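Side-chain contacts in petrobactin-binding protein YclQ (Bacillus subtilis subsp. subtilis str. 168, PDB 3GFV), which binds iron-free and ferric petrobactin, and its precursor 3,4-dihydroxybenzoic acid, as the solute-binding component of the YclNOPQ ABC transporter: residues 19-24 with 107-112; 52-57 with 70-75; 134-139 with 147-152. All coordinates share one frame; numbering follows the deposited sequence.

Overall arrangement
All three contacts lie in the N-terminal part of this periplasmic binding protein fold, around its five-stranded parallel sheet. Interaction 2 is nested, along the chain, within the loop closed by interaction 1, yet their centres are 24 Å apart and their nearest atoms about 13 Å. Interaction 3 follows both in sequence and lies 20 Å, centre to centre, from each. It touches interaction 1, where V19 CG1 packs on T138 CG2 at 3.5 Å; toward interaction 2 the nearest atoms stop about 5 Å apart. Interactions 2 and 3 are nevertheless joined through helix 42-50, whose L48 meets both L53 and I139. No ligand forms part of any of the three contacts.

Interaction 1: 19-24 with 107-112; sequences VKHQLD and ESYKEF
Y109 in the first turn of helix 109-115 faces L23 in the turn that ends strand 16-21, their CA atoms 7.8 Å apart. That turn, H21 to D24, is a type I beta turn; backbone bonds run both ways between its end residues, from H21 N to D24 O and from D24 N to H21 O. It forms the first part of a beta hairpin's connection, strand 27-31 returning antiparallel to 16-21. Y109 reaches across with its CG anti to the backbone N (chi1 179°), which carries the ring out to the turn. L23 lies over one face of this ring: its CB stands 4.0 Å from the centroid of the Y109 ring and almost exactly on the normal, a CH-pi contact. Further back, L23 CD1 packs on Y109 CB at 3.5 Å, the two side chains running antiparallel past one another. The contact docks the hairpin turn on the start of a helix that links neighbouring parallel strands, 98-101 and 118-120, of the periplasmic binding protein fold; Y120 also touches H21 and L23. At the far end of the tyrosine, H21 arrives from the opposite direction. Its NE2 gives a weak, bent bond of 3.3 Å to Y109 OH (127° at the hydrogen), with the hydroxyl at the edge of the imidazole, near its plane. The two rings are oblique, 57° apart. Behind, H21 ND1 donates a weak though nearly straight bond to V19 O at 3.4 Å; the two bonds together probably help fix the ring's rotation. A water joins Y109 OH, 3.1 Å away, to D24 OD2, to which it donates at 2.8 Å, while D24 OD1 accepts from the backbone N of N26.

Interaction 2: 52-57 with 70-75; sequences GLDDIV and SKFKDD
This is a mixed polar and apolar contact between two 3-10 turns at one side of the N-terminal domain: residues 54-56 lead into strand 57-60, and the turn at 70-73 belongs to the loop that follows this strand. D54 and F72 have the nearest CA atoms, 8.8 Å apart, and D54 is shared by the two neighbours K71 and F72. Its OD2 comes within 3.4 Å of F72 CZ, at an oblique position on the ring; the aspartate stem stands roughly perpendicular to that of the phenylalanine, and the carboxylate plane is turned 80° from the phenyl plane. The other oxygen, D54 OD1, forms a long salt bridge with K71 NZ at 3.6 Å, and K71 CE lies equally near it. K71 comes to meet D54 from the opposite direction, kinking at its third torsion (-61°) after its CG has passed over the rim of one face of the F72 ring. The stronger partner of the ammonium is D49 of helix 42-50, and D54 the longer, second one, so it sits between two carboxylates that approach each other closely; its positive charge probably offsets their mutual repulsion. In the parallel sheet, helix 42-50 connects strand 37-39 to strand 57-60, and G52, with positive phi, closes that helix in a Schellman motif just before the 54-56 turn. Deeper in, V57 CG2 at the start of the strand lies 4.5 Å from F72 CE1, a loose apolar approach. L45 of the same helix touches both V57 and F72, and the F72 ring also meets that of Y77.

Interaction 3: 134-139 with 147-152; sequences SDAETI and DKVKDE
The helical hairpin made by helix 128-142 and the long helix 146-170 is packed here close to its turn, with a single valine as the main inward side chain. The backbones come nearest at E137 and V149, CA to CA 6.3 Å. V149 CG1 lies 3.8 Å from A136 CB, and it also rests against the backbone of the first helix, 3.7 Å from A136 O. V149 CG2 lies equally close to A136 O, so both methyls rest against the same side of that carbonyl oxygen. This follows from the valine rotamer: CG1 is anti to the backbone N (chi1 169°), and both branches are presented to the other helix. The small side chain of A136 is consistent with the close approach of the helices. In this binding-protein fold helix 146-170 is the long helix leading from the N-terminal sheet to the mixed sheet that begins with strand 173-180. At the exposed margin, E137 lays its CG alongside V149 CG1 at 4.3 Å, while L153, one turn further on, continues the packing against A136 and E137. Beside the seam, K148 NZ bridges to E152 OE2 at 3.0 Å within its own helix, meeting the oxygen from above the carboxylate plane.

Interaction 1: 19-24 with 107-112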
ATOM      1  N   VAL A  19      11.901   0.762  19.636  1.00 26.80           N
ATOM      2  CA  VAL A  19      11.101   1.116  18.472  1.00 26.69           C
ATOM      3  C   VAL A  19       9.703   1.566  18.900  1.00 25.14           C
ATOM      4  O   VAL A  19       8.882   0.750  19.286  1.00 25.30           O
ATOM      5  CB  VAL A  19      10.984  -0.102  17.511  1.00 26.06           C
ATOM      6  CG1 VAL A  19      10.031   0.201  16.324  1.00 22.77           C
ATOM      7  CG2 VAL A  19      12.358  -0.519  17.018  1.00 32.44           C
ATOM      8  N   LYS A  20       9.441   2.866  18.857  1.00 27.19           N
ATOM      9  CA  LYS A  20       8.073   3.344  19.031  1.00 25.89           C
ATOM     10  C   LYS A  20       7.258   3.016  17.777  1.00 29.83           C
ATOM     11  O   LYS A  20       7.703   3.240  16.648  1.00 28.85           O
ATOM     12  CB  LYS A  20       8.049   4.853  19.321  1.00 27.41           C
ATOM     13  CG  LYS A  20       8.589   5.184  20.719  1.00 39.14           C
ATOM     14  CD  LYS A  20       8.518   6.673  21.054  1.00 46.77           C
ATOM     15  CE  LYS A  20       8.814   6.896  22.545  1.00 53.60           C
ATOM     16  NZ  LYS A  20       9.360   8.262  22.816  1.00 59.63           N
ATOM     17  N   HIS A  21       6.067   2.470  17.982  1.00 23.55           N
ATOM     18  CA  HIS A  21       5.182   2.172  16.863  1.00 28.32           C
ATOM     19  C   HIS A  21       3.741   2.315  17.319  1.00 25.60           C
ATOM     20  O   HIS A  21       3.481   2.489  18.507  1.00 27.19           O
ATOM     21  CB  HIS A  21       5.460   0.766  16.302  1.00 23.77           C
ATOM     22  CG  HIS A  21       5.165  -0.342  17.262  1.00 27.75           C
ATOM     23  ND1 HIS A  21       6.051  -0.746  18.243  1.00 35.62           N
ATOM     24  CD2 HIS A  21       4.085  -1.154  17.380  1.00 19.60           C
ATOM     25  CE1 HIS A  21       5.523  -1.746  18.927  1.00 25.63           C
ATOM     26  NE2 HIS A  21       4.324  -2.004  18.427  1.00 32.48           N
ATOM     27  N   GLN A  22       2.821   2.252  16.364  1.00 26.41           N
ATOM     28  CA  GLN A  22       1.397   2.458  16.628  1.00 29.48           C
ATOM     29  C   GLN A  22       0.847   1.640  17.777  1.00 32.31           C
ATOM     30  O   GLN A  22      -0.026   2.121  18.511  1.00 33.12           O
ATOM     31  CB  GLN A  22       0.571   2.163  15.374  1.00 33.84           C
ATOM     32  CG  GLN A  22      -0.020   3.396  14.762  1.00 56.98           C
ATOM     33  CD  GLN A  22      -0.923   4.097  15.740  1.00 65.93           C
ATOM     34  OE1 GLN A  22      -0.763   5.287  16.013  1.00 69.13           O
ATOM     35  NE2 GLN A  22      -1.866   3.351  16.306  1.00 70.43           N
ATOM     36  N   LEU A  23       1.329   0.404  17.915  1.00 28.01           N
ATOM     37  CA  LEU A  23       0.793  -0.521  18.911  1.00 29.98           C
ATOM     38  C   LEU A  23       1.590  -0.525  20.215  1.00 35.51           C
ATOM     39  O   LEU A  23       1.284  -1.285  21.135  1.00 41.18           O
ATOM     40  CB  LEU A  23       0.701  -1.940  18.339  1.00 28.05           C
ATOM     41  CG  LEU A  23      -0.323  -2.055  17.198  1.00 33.24           C
ATOM     42  CD1 LEU A  23      -0.606  -3.519  16.894  1.00 28.14           C
ATOM     43  CD2 LEU A  23      -1.629  -1.304  17.514  1.00 38.77           C
ATOM     44  N   ASP A  24       2.624   0.310  20.284  1.00 34.32           N
ATOM     45  CA  ASP A  24       3.266   0.627  21.561  1.00 31.12           C
ATOM     46  C   ASP A  24       4.079   1.906  21.454  1.00 30.19           C
ATOM     47  O   ASP A  24       5.251   1.895  21.056  1.00 34.77           O
ATOM     48  CB  ASP A  24       4.121  -0.516  22.095  1.00 35.21           C
ATOM     49  CG  ASP A  24       4.513  -0.294  23.555  1.00 42.56           C
ATOM     50  OD1 ASP A  24       4.361   0.860  24.038  1.00 39.89           O
ATOM     51  OD2 ASP A  24       4.952  -1.257  24.216  1.00 46.83           O
ATOM     52  N   GLU A 107      -5.240  -7.079  15.380  1.00 25.97           N
ATOM     53  CA  GLU A 107      -5.805  -7.763  16.529  1.00 25.80           C
ATOM     54  C   GLU A 107      -5.010  -8.949  17.046  1.00 29.28           C
ATOM     55  O   GLU A 107      -5.344  -9.501  18.090  1.00 32.43           O
ATOM     56  CB  GLU A 107      -7.228  -8.232  16.211  1.00 37.70           C
ATOM     57  CG  GLU A 107      -8.300  -7.423  16.890  1.00 47.77           C
ATOM     58  CD  GLU A 107      -9.631  -8.148  16.854  1.00 46.88           C
ATOM     59  OE1 GLU A 107     -10.064  -8.662  17.906  1.00 42.29           O
ATOM     60  OE2 GLU A 107     -10.212  -8.233  15.757  1.00 53.74           O
ATOM     61  N   SER A 108      -3.977  -9.367  16.322  1.00 27.30           N
ATOM     62  CA  SER A 108      -3.170 -10.503  16.769  1.00 28.25           C
ATOM     63  C   SER A 108      -1.822 -10.050  17.321  1.00 29.46           C
ATOM     64  O   SER A 108      -0.923 -10.860  17.518  1.00 27.76           O
ATOM     65  CB  SER A 108      -2.954 -11.507  15.629  1.00 33.33           C
ATOM     66  OG  SER A 108      -4.179 -12.157  15.331  1.00 40.23           O
ATOM     67  N   TYR A 109      -1.696  -8.751  17.562  1.00 27.55           N
ATOM     68  CA  TYR A 109      -0.452  -8.205  18.128  1.00 26.99           C
ATOM     69  C   TYR A 109      -0.034  -8.954  19.395  1.00 31.48           C
ATOM     70  O   TYR A 109       1.129  -9.319  19.561  1.00 27.74           O
ATOM     71  CB  TYR A 109      -0.615  -6.713  18.419  1.00 24.50           C
ATOM     72  CG  TYR A 109       0.633  -6.096  19.038  1.00 25.69           C
ATOM     73  CD1 TYR A 109       1.788  -5.930  18.282  1.00 27.74           C
ATOM     74  CD2 TYR A 109       0.646  -5.674  20.358  1.00 31.54           C
ATOM     75  CE1 TYR A 109       2.944  -5.364  18.844  1.00 23.80           C
ATOM     76  CE2 TYR A 109       1.789  -5.104  20.922  1.00 31.79           C
ATOM     77  CZ  TYR A 109       2.930  -4.957  20.159  1.00 28.18           C
ATOM     78  OH  TYR A 109       4.073  -4.377  20.706  1.00 38.09           O
ATOM     79  N   LYS A 110      -0.985  -9.211  20.288  1.00 30.71           N
ATOM     80  CA  LYS A 110      -0.643  -9.893  21.530  1.00 31.49           C
ATOM     81  C   LYS A 110      -0.096 -11.301  21.271  1.00 28.32           C
ATOM     82  O   LYS A 110       0.843 -11.747  21.935  1.00 29.63           O
ATOM     83  CB  LYS A 110      -1.874  -9.951  22.436  1.00 36.60           C
ATOM     84  CG  LYS A 110      -1.682 -10.701  23.713  1.00 36.90           C
ATOM     85  CD  LYS A 110      -2.917 -10.521  24.594  1.00 43.79           C
ATOM     86  CE  LYS A 110      -2.913 -11.483  25.769  1.00 44.41           C
ATOM     87  NZ  LYS A 110      -4.059 -11.198  26.671  1.00 49.46           N
ATOM     88  N   GLU A 111      -0.700 -12.004  20.310  1.00 33.28           N
ATOM     89  CA  GLU A 111      -0.305 -13.376  19.983  1.00 37.52           C
ATOM     90  C   GLU A 111       1.097 -13.421  19.359  1.00 29.02           C
ATOM     91  O   GLU A 111       1.913 -14.289  19.674  1.00 31.33           O
ATOM     92  CB  GLU A 111      -1.340 -14.024  19.039  1.00 46.54           C
ATOM     93  CG  GLU A 111      -1.552 -15.517  19.274  1.00 57.25           C
ATOM     94  CD  GLU A 111      -2.565 -16.171  18.317  1.00 66.09           C
ATOM     95  OE1 GLU A 111      -2.361 -17.363  17.983  1.00 69.32           O
ATOM     96  OE2 GLU A 111      -3.559 -15.518  17.908  1.00 59.74           O
ATOM     97  N   PHE A 112       1.370 -12.481  18.461  1.00 24.95           N
ATOM     98  CA  PHE A 112       2.667 -12.422  17.806  1.00 24.79           C
ATOM     99  C   PHE A 112       3.750 -12.059  18.822  1.00 25.75           C
ATOM    100  O   PHE A 112       4.860 -12.589  18.772  1.00 26.27           O
ATOM    101  CB  PHE A 112       2.632 -11.375  16.699  1.00 26.86           C
ATOM    102  CG  PHE A 112       2.059 -11.879  15.379  1.00 23.15           C
ATOM    103  CD1 PHE A 112       2.687 -12.911  14.681  1.00 27.02           C
ATOM    104  CD2 PHE A 112       0.922 -11.292  14.829  1.00 25.27           C
ATOM    105  CE1 PHE A 112       2.188 -13.346  13.449  1.00 24.71           C
ATOM    106  CE2 PHE A 112       0.405 -11.734  13.605  1.00 27.99           C
ATOM    107  CZ  PHE A 112       1.044 -12.752  12.917  1.00 28.74           C
TER
HETATM  108  O   HOH W   1       3.483  -3.573  23.591  1.00 47.65           O

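Interaction 2: 52-57 with 70-75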
ATOM      1  N   GLY A  52      18.408  -3.921   0.347  1.00 28.23           N
ATOM      2  CA  GLY A  52      19.275  -5.072   0.156  1.00 28.41           C
ATOM      3  C   GLY A  52      19.288  -6.010   1.347  1.00 31.44           C
ATOM      4  O   GLY A  52      20.320  -6.585   1.680  1.00 32.02           O
ATOM      5  N   LEU A  53      18.143  -6.179   1.999  1.00 27.90           N
ATOM      6  CA  LEU A  53      18.092  -7.003   3.205  1.00 29.06           C
ATOM      7  C   LEU A  53      17.294  -8.294   3.030  1.00 28.54           C
ATOM      8  O   LEU A  53      16.784  -8.822   4.012  1.00 29.13           O
ATOM      9  CB  LEU A  53      17.489  -6.210   4.366  1.00 24.85           C
ATOM     10  CG  LEU A  53      18.335  -5.023   4.839  1.00 30.16           C
ATOM     11  CD1 LEU A  53      17.499  -4.087   5.684  1.00 30.76           C
ATOM     12  CD2 LEU A  53      19.558  -5.528   5.617  1.00 32.38           C
ATOM     13  N   ASP A  54      17.198  -8.798   1.800  1.00 27.56           N
ATOM     14  CA  ASP A  54      16.415 -10.024   1.530  1.00 27.38           C
ATOM     15  C   ASP A  54      16.882 -11.172   2.439  1.00 32.54           C
ATOM     16  O   ASP A  54      16.090 -12.012   2.888  1.00 30.44           O
ATOM     17  CB  ASP A  54      16.595 -10.481   0.069  1.00 35.82           C
ATOM     18  CG  ASP A  54      15.907  -9.577  -0.940  1.00 39.64           C
ATOM     19  OD1 ASP A  54      16.208  -9.705  -2.149  1.00 46.18           O
ATOM     20  OD2 ASP A  54      15.076  -8.749  -0.538  1.00 35.68           O
ATOM     21  N   ASP A  55      18.185 -11.204   2.707  1.00 30.95           N
ATOM     22  CA  ASP A  55      18.786 -12.324   3.419  1.00 35.13           C
ATOM     23  C   ASP A  55      18.271 -12.504   4.838  1.00 36.03           C
ATOM     24  O   ASP A  55      18.400 -13.588   5.405  1.00 35.63           O
ATOM     25  CB  ASP A  55      20.313 -12.191   3.456  1.00 41.33           C
ATOM     26  CG  ASP A  55      20.948 -12.473   2.118  1.00 56.20           C
ATOM     27  OD1 ASP A  55      20.253 -13.029   1.235  1.00 58.56           O
ATOM     28  OD2 ASP A  55      22.142 -12.139   1.947  1.00 65.08           O
ATOM     29  N   ILE A  56      17.705 -11.455   5.424  1.00 24.85           N
ATOM     30  CA  ILE A  56      17.280 -11.563   6.817  1.00 24.62           C
ATOM     31  C   ILE A  56      15.763 -11.759   6.958  1.00 23.38           C
ATOM     32  O   ILE A  56      15.218 -11.759   8.062  1.00 27.51           O
ATOM     33  CB  ILE A  56      17.851 -10.420   7.706  1.00 28.40           C
ATOM     34  CG1 ILE A  56      17.497  -9.038   7.134  1.00 26.87           C
ATOM     35  CG2 ILE A  56      19.370 -10.556   7.831  1.00 31.61           C
ATOM     36  CD1 ILE A  56      15.985  -8.711   7.215  1.00 24.51           C
ATOM     37  N   VAL A  57      15.091 -11.930   5.829  1.00 23.39           N
ATOM     38  CA  VAL A  57      13.663 -12.256   5.858  1.00 22.63           C
ATOM     39  C   VAL A  57      13.497 -13.755   6.049  1.00 24.92           C
ATOM     40  O   VAL A  57      13.853 -14.531   5.164  1.00 25.68           O
ATOM     41  CB  VAL A  57      12.967 -11.870   4.551  1.00 24.44           C
ATOM     42  CG1 VAL A  57      11.474 -12.175   4.631  1.00 25.01           C
ATOM     43  CG2 VAL A  57      13.188 -10.395   4.255  1.00 27.18           C
ATOM     44  N   SER A  70       7.451 -11.217  -6.561  1.00 23.49           N
ATOM     45  CA  SER A  70       7.441 -12.655  -6.917  1.00 28.23           C
ATOM     46  C   SER A  70       8.722 -13.408  -6.549  1.00 28.61           C
ATOM     47  O   SER A  70       8.707 -14.624  -6.366  1.00 32.16           O
ATOM     48  CB  SER A  70       7.136 -12.849  -8.411  1.00 39.48           C
ATOM     49  OG  SER A  70       8.086 -12.162  -9.208  1.00 48.76           O
ATOM     50  N   LYS A  71       9.826 -12.685  -6.434  1.00 27.65           N
ATOM     51  CA  LYS A  71      11.093 -13.304  -6.045  1.00 31.01           C
ATOM     52  C   LYS A  71      10.942 -14.045  -4.710  1.00 28.19           C
ATOM     53  O   LYS A  71      11.633 -15.022  -4.445  1.00 30.60           O
ATOM     54  CB  LYS A  71      12.177 -12.232  -5.928  1.00 32.11           C
ATOM     55  CG  LYS A  71      12.096 -11.464  -4.622  1.00 39.82           C
ATOM     56  CD  LYS A  71      12.754 -10.105  -4.736  1.00 51.89           C
ATOM     57  CE  LYS A  71      14.220 -10.233  -5.069  1.00 57.99           C
ATOM     58  NZ  LYS A  71      14.804  -8.897  -5.344  1.00 61.20           N
ATOM     59  N   PHE A  72      10.015 -13.582  -3.878  1.00 28.30           N
ATOM     60  CA  PHE A  72       9.843 -14.167  -2.547  1.00 28.13           C
ATOM     61  C   PHE A  72       9.132 -15.526  -2.534  1.00 29.93           C
ATOM     62  O   PHE A  72       8.942 -16.119  -1.472  1.00 28.60           O
ATOM     63  CB  PHE A  72       9.188 -13.148  -1.606  1.00 27.72           C
ATOM     64  CG  PHE A  72      10.118 -12.016  -1.229  1.00 23.28           C
ATOM     65  CD1 PHE A  72      11.142 -12.237  -0.324  1.00 28.36           C
ATOM     66  CD2 PHE A  72       9.979 -10.758  -1.788  1.00 27.66           C
ATOM     67  CE1 PHE A  72      12.020 -11.210   0.022  1.00 26.86           C
ATOM     68  CE2 PHE A  72      10.850  -9.733  -1.449  1.00 25.49           C
ATOM     69  CZ  PHE A  72      11.871  -9.965  -0.535  1.00 26.41           C
ATOM     70  N   LYS A  73       8.777 -16.030  -3.713  1.00 31.39           N
ATOM     71  CA  LYS A  73       8.244 -17.389  -3.831  1.00 29.77           C
ATOM     72  C   LYS A  73       9.348 -18.419  -3.575  1.00 26.07           C
ATOM     73  O   LYS A  73       9.079 -19.575  -3.245  1.00 33.12           O
ATOM     74  CB  LYS A  73       7.635 -17.616  -5.219  1.00 30.84           C
ATOM     75  CG  LYS A  73       6.485 -16.690  -5.533  1.00 32.60           C
ATOM     76  CD  LYS A  73       5.814 -17.038  -6.854  1.00 41.19           C
ATOM     77  CE  LYS A  73       4.624 -16.115  -7.106  1.00 48.96           C
ATOM     78  NZ  LYS A  73       3.640 -16.695  -8.065  1.00 58.43           N
ATOM     79  N   ASP A  74      10.595 -17.991  -3.741  1.00 29.80           N
ATOM     80  CA  ASP A  74      11.751 -18.847  -3.456  1.00 32.04           C
ATOM     81  C   ASP A  74      11.582 -19.568  -2.124  1.00 31.90           C
ATOM     82  O   ASP A  74      11.206 -18.962  -1.129  1.00 31.11           O
ATOM     83  CB  ASP A  74      13.037 -18.003  -3.435  1.00 33.35           C
ATOM     84  CG  ASP A  74      14.300 -18.849  -3.497  1.00 47.61           C
ATOM     85  OD1 ASP A  74      14.593 -19.607  -2.543  1.00 41.11           O
ATOM     86  OD2 ASP A  74      15.019 -18.732  -4.509  1.00 59.33           O
ATOM     87  N   ASP A  75      11.856 -20.867  -2.097  1.00 31.36           N
ATOM     88  CA  ASP A  75      11.679 -21.636  -0.873  1.00 34.41           C
ATOM     89  C   ASP A  75      12.639 -21.239   0.257  1.00 33.91           C
ATOM     90  O   ASP A  75      12.482 -21.702   1.380  1.00 34.47           O
ATOM     91  CB  ASP A  75      11.784 -23.137  -1.160  1.00 40.04           C
ATOM     92  CG  ASP A  75      10.575 -23.664  -1.910  1.00 47.26           C
ATOM     93  OD1 ASP A  75       9.506 -23.025  -1.822  1.00 49.70           O
ATOM     94  OD2 ASP A  75      10.688 -24.710  -2.583  1.00 52.17           O
TER

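Interaction 3: 134-139 with 147-152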
ATOM      1  N   SER A 134       7.936   7.672   8.964  1.00 24.44           N
ATOM      2  CA  SER A 134       8.275   7.088  10.256  1.00 27.62           C
ATOM      3  C   SER A 134       8.546   5.594  10.122  1.00 25.25           C
ATOM      4  O   SER A 134       9.490   5.071  10.704  1.00 26.62           O
ATOM      5  CB  SER A 134       7.186   7.371  11.283  1.00 31.76           C
ATOM      6  OG  SER A 134       7.446   6.659  12.473  1.00 41.86           O
ATOM      7  N   ASP A 135       7.733   4.909   9.327  1.00 22.91           N
ATOM      8  CA  ASP A 135       7.901   3.463   9.140  1.00 18.79           C
ATOM      9  C   ASP A 135       9.243   3.170   8.497  1.00 24.40           C
ATOM     10  O   ASP A 135       9.973   2.281   8.960  1.00 23.10           O
ATOM     11  CB  ASP A 135       6.798   2.897   8.239  1.00 18.86           C
ATOM     12  CG  ASP A 135       5.451   2.824   8.944  1.00 27.26           C
ATOM     13  OD1 ASP A 135       5.397   3.111  10.167  1.00 27.09           O
ATOM     14  OD2 ASP A 135       4.445   2.488   8.265  1.00 25.44           O
ATOM     15  N   ALA A 136       9.545   3.885   7.406  1.00 21.32           N
ATOM     16  CA  ALA A 136      10.813   3.703   6.698  1.00 27.39           C
ATOM     17  C   ALA A 136      11.998   3.986   7.619  1.00 29.21           C
ATOM     18  O   ALA A 136      12.972   3.225   7.679  1.00 23.83           O
ATOM     19  CB  ALA A 136      10.872   4.622   5.437  1.00 21.25           C
ATOM     20  N   GLU A 137      11.926   5.098   8.336  1.00 24.70           N
ATOM     21  CA  GLU A 137      13.022   5.471   9.236  1.00 27.77           C
ATOM     22  C   GLU A 137      13.259   4.440  10.332  1.00 30.22           C
ATOM     23  O   GLU A 137      14.410   4.237  10.777  1.00 26.08           O
ATOM     24  CB  GLU A 137      12.784   6.853   9.832  1.00 26.48           C
ATOM     25  CG  GLU A 137      12.883   7.941   8.784  1.00 26.87           C
ATOM     26  CD  GLU A 137      12.488   9.301   9.301  1.00 44.37           C
ATOM     27  OE1 GLU A 137      11.841   9.371  10.370  1.00 52.26           O
ATOM     28  OE2 GLU A 137      12.826  10.301   8.631  1.00 51.69           O
ATOM     29  N   THR A 138      12.178   3.810  10.777  1.00 28.70           N
ATOM     30  CA  THR A 138      12.274   2.756  11.800  1.00 29.01           C
ATOM     31  C   THR A 138      13.059   1.576  11.251  1.00 25.81           C
ATOM     32  O   THR A 138      13.947   1.035  11.913  1.00 24.54           O
ATOM     33  CB  THR A 138      10.865   2.315  12.292  1.00 25.76           C
ATOM     34  OG1 THR A 138      10.362   3.296  13.212  1.00 26.83           O
ATOM     35  CG2 THR A 138      10.909   0.949  12.986  1.00 24.08           C
ATOM     36  N   ILE A 139      12.728   1.166  10.033  1.00 25.69           N
ATOM     37  CA  ILE A 139      13.486   0.100   9.386  1.00 23.79           C
ATOM     38  C   ILE A 139      14.959   0.493   9.227  1.00 28.88           C
ATOM     39  O   ILE A 139      15.865  -0.295   9.510  1.00 28.87           O
ATOM     40  CB  ILE A 139      12.837  -0.307   8.049  1.00 24.12           C
ATOM     41  CG1 ILE A 139      11.482  -0.962   8.335  1.00 24.99           C
ATOM     42  CG2 ILE A 139      13.736  -1.255   7.283  1.00 23.95           C
ATOM     43  CD1 ILE A 139      10.672  -1.326   7.089  1.00 22.15           C
ATOM     44  N   ASP A 147      21.096   6.305   6.592  1.00 33.25           N
ATOM     45  CA  ASP A 147      21.431   7.206   5.492  1.00 37.56           C
ATOM     46  C   ASP A 147      20.765   6.804   4.175  1.00 33.12           C
ATOM     47  O   ASP A 147      20.282   7.654   3.433  1.00 32.61           O
ATOM     48  CB  ASP A 147      22.938   7.327   5.312  1.00 45.00           C
ATOM     49  CG  ASP A 147      23.596   8.034   6.468  1.00 57.34           C
ATOM     50  OD1 ASP A 147      22.904   8.830   7.144  1.00 55.77           O
ATOM     51  OD2 ASP A 147      24.802   7.795   6.695  1.00 65.27           O
ATOM     52  N   LYS A 148      20.773   5.516   3.861  1.00 32.31           N
ATOM     53  CA  LYS A 148      20.087   5.042   2.663  1.00 28.67           C
ATOM     54  C   LYS A 148      18.611   5.409   2.714  1.00 28.56           C
ATOM     55  O   LYS A 148      18.047   5.886   1.725  1.00 29.73           O
ATOM     56  CB  LYS A 148      20.262   3.529   2.529  1.00 33.07           C
ATOM     57  CG  LYS A 148      19.541   2.910   1.356  1.00 36.47           C
ATOM     58  CD  LYS A 148      20.131   3.295   0.027  1.00 37.90           C
ATOM     59  CE  LYS A 148      19.585   2.405  -1.068  1.00 44.98           C
ATOM     60  NZ  LYS A 148      19.897   2.968  -2.399  1.00 41.22           N
ATOM     61  N   VAL A 149      17.974   5.202   3.862  1.00 26.93           N
ATOM     62  CA  VAL A 149      16.555   5.549   3.963  1.00 29.87           C
ATOM     63  C   VAL A 149      16.348   7.049   3.769  1.00 26.88           C
ATOM     64  O   VAL A 149      15.438   7.469   3.054  1.00 29.09           O
ATOM     65  CB  VAL A 149      15.936   5.088   5.288  1.00 28.26           C
ATOM     66  CG1 VAL A 149      14.548   5.697   5.472  1.00 27.77           C
ATOM     67  CG2 VAL A 149      15.847   3.549   5.327  1.00 25.54           C
ATOM     68  N   LYS A 150      17.209   7.860   4.380  1.00 27.75           N
ATOM     69  CA  LYS A 150      17.054   9.305   4.265  1.00 31.18           C
ATOM     70  C   LYS A 150      17.085   9.732   2.802  1.00 31.80           C
ATOM     71  O   LYS A 150      16.256  10.531   2.341  1.00 29.04           O
ATOM     72  CB  LYS A 150      18.161  10.031   5.037  1.00 31.60           C
ATOM     73  CG  LYS A 150      18.110  11.539   4.867  1.00 42.65           C
ATOM     74  CD  LYS A 150      19.321  12.207   5.513  1.00 57.39           C
ATOM     75  CE  LYS A 150      19.156  13.723   5.545  1.00 68.31           C
ATOM     76  NZ  LYS A 150      18.732  14.273   4.220  1.00 73.33           N
ATOM     77  N   ASP A 151      18.050   9.193   2.073  1.00 28.20           N
ATOM     78  CA  ASP A 151      18.227   9.523   0.669  1.00 32.41           C
ATOM     79  C   ASP A 151      17.049   9.043  -0.183  1.00 31.67           C
ATOM     80  O   ASP A 151      16.587   9.754  -1.084  1.00 31.01           O
ATOM     81  CB  ASP A 151      19.536   8.928   0.152  1.00 32.23           C
ATOM     82  CG  ASP A 151      20.759   9.591   0.760  1.00 36.70           C
ATOM     83  OD1 ASP A 151      20.646  10.743   1.248  1.00 32.79           O
ATOM     84  OD2 ASP A 151      21.841   8.956   0.758  1.00 36.95           O
ATOM     85  N   GLU A 152      16.566   7.838   0.094  1.00 28.46           N
ATOM     86  CA  GLU A 152      15.422   7.310  -0.631  1.00 25.50           C
ATOM     87  C   GLU A 152      14.162   8.128  -0.350  1.00 24.07           C
ATOM     88  O   GLU A 152      13.369   8.374  -1.248  1.00 27.11           O
ATOM     89  CB  GLU A 152      15.189   5.836  -0.274  1.00 27.77           C
ATOM     90  CG  GLU A 152      16.315   4.912  -0.740  1.00 32.44           C
ATOM     91  CD  GLU A 152      16.522   4.970  -2.247  1.00 47.95           C
ATOM     92  OE1 GLU A 152      15.515   4.947  -2.988  1.00 48.50           O
ATOM     93  OE2 GLU A 152      17.688   5.035  -2.692  1.00 52.02           O
TER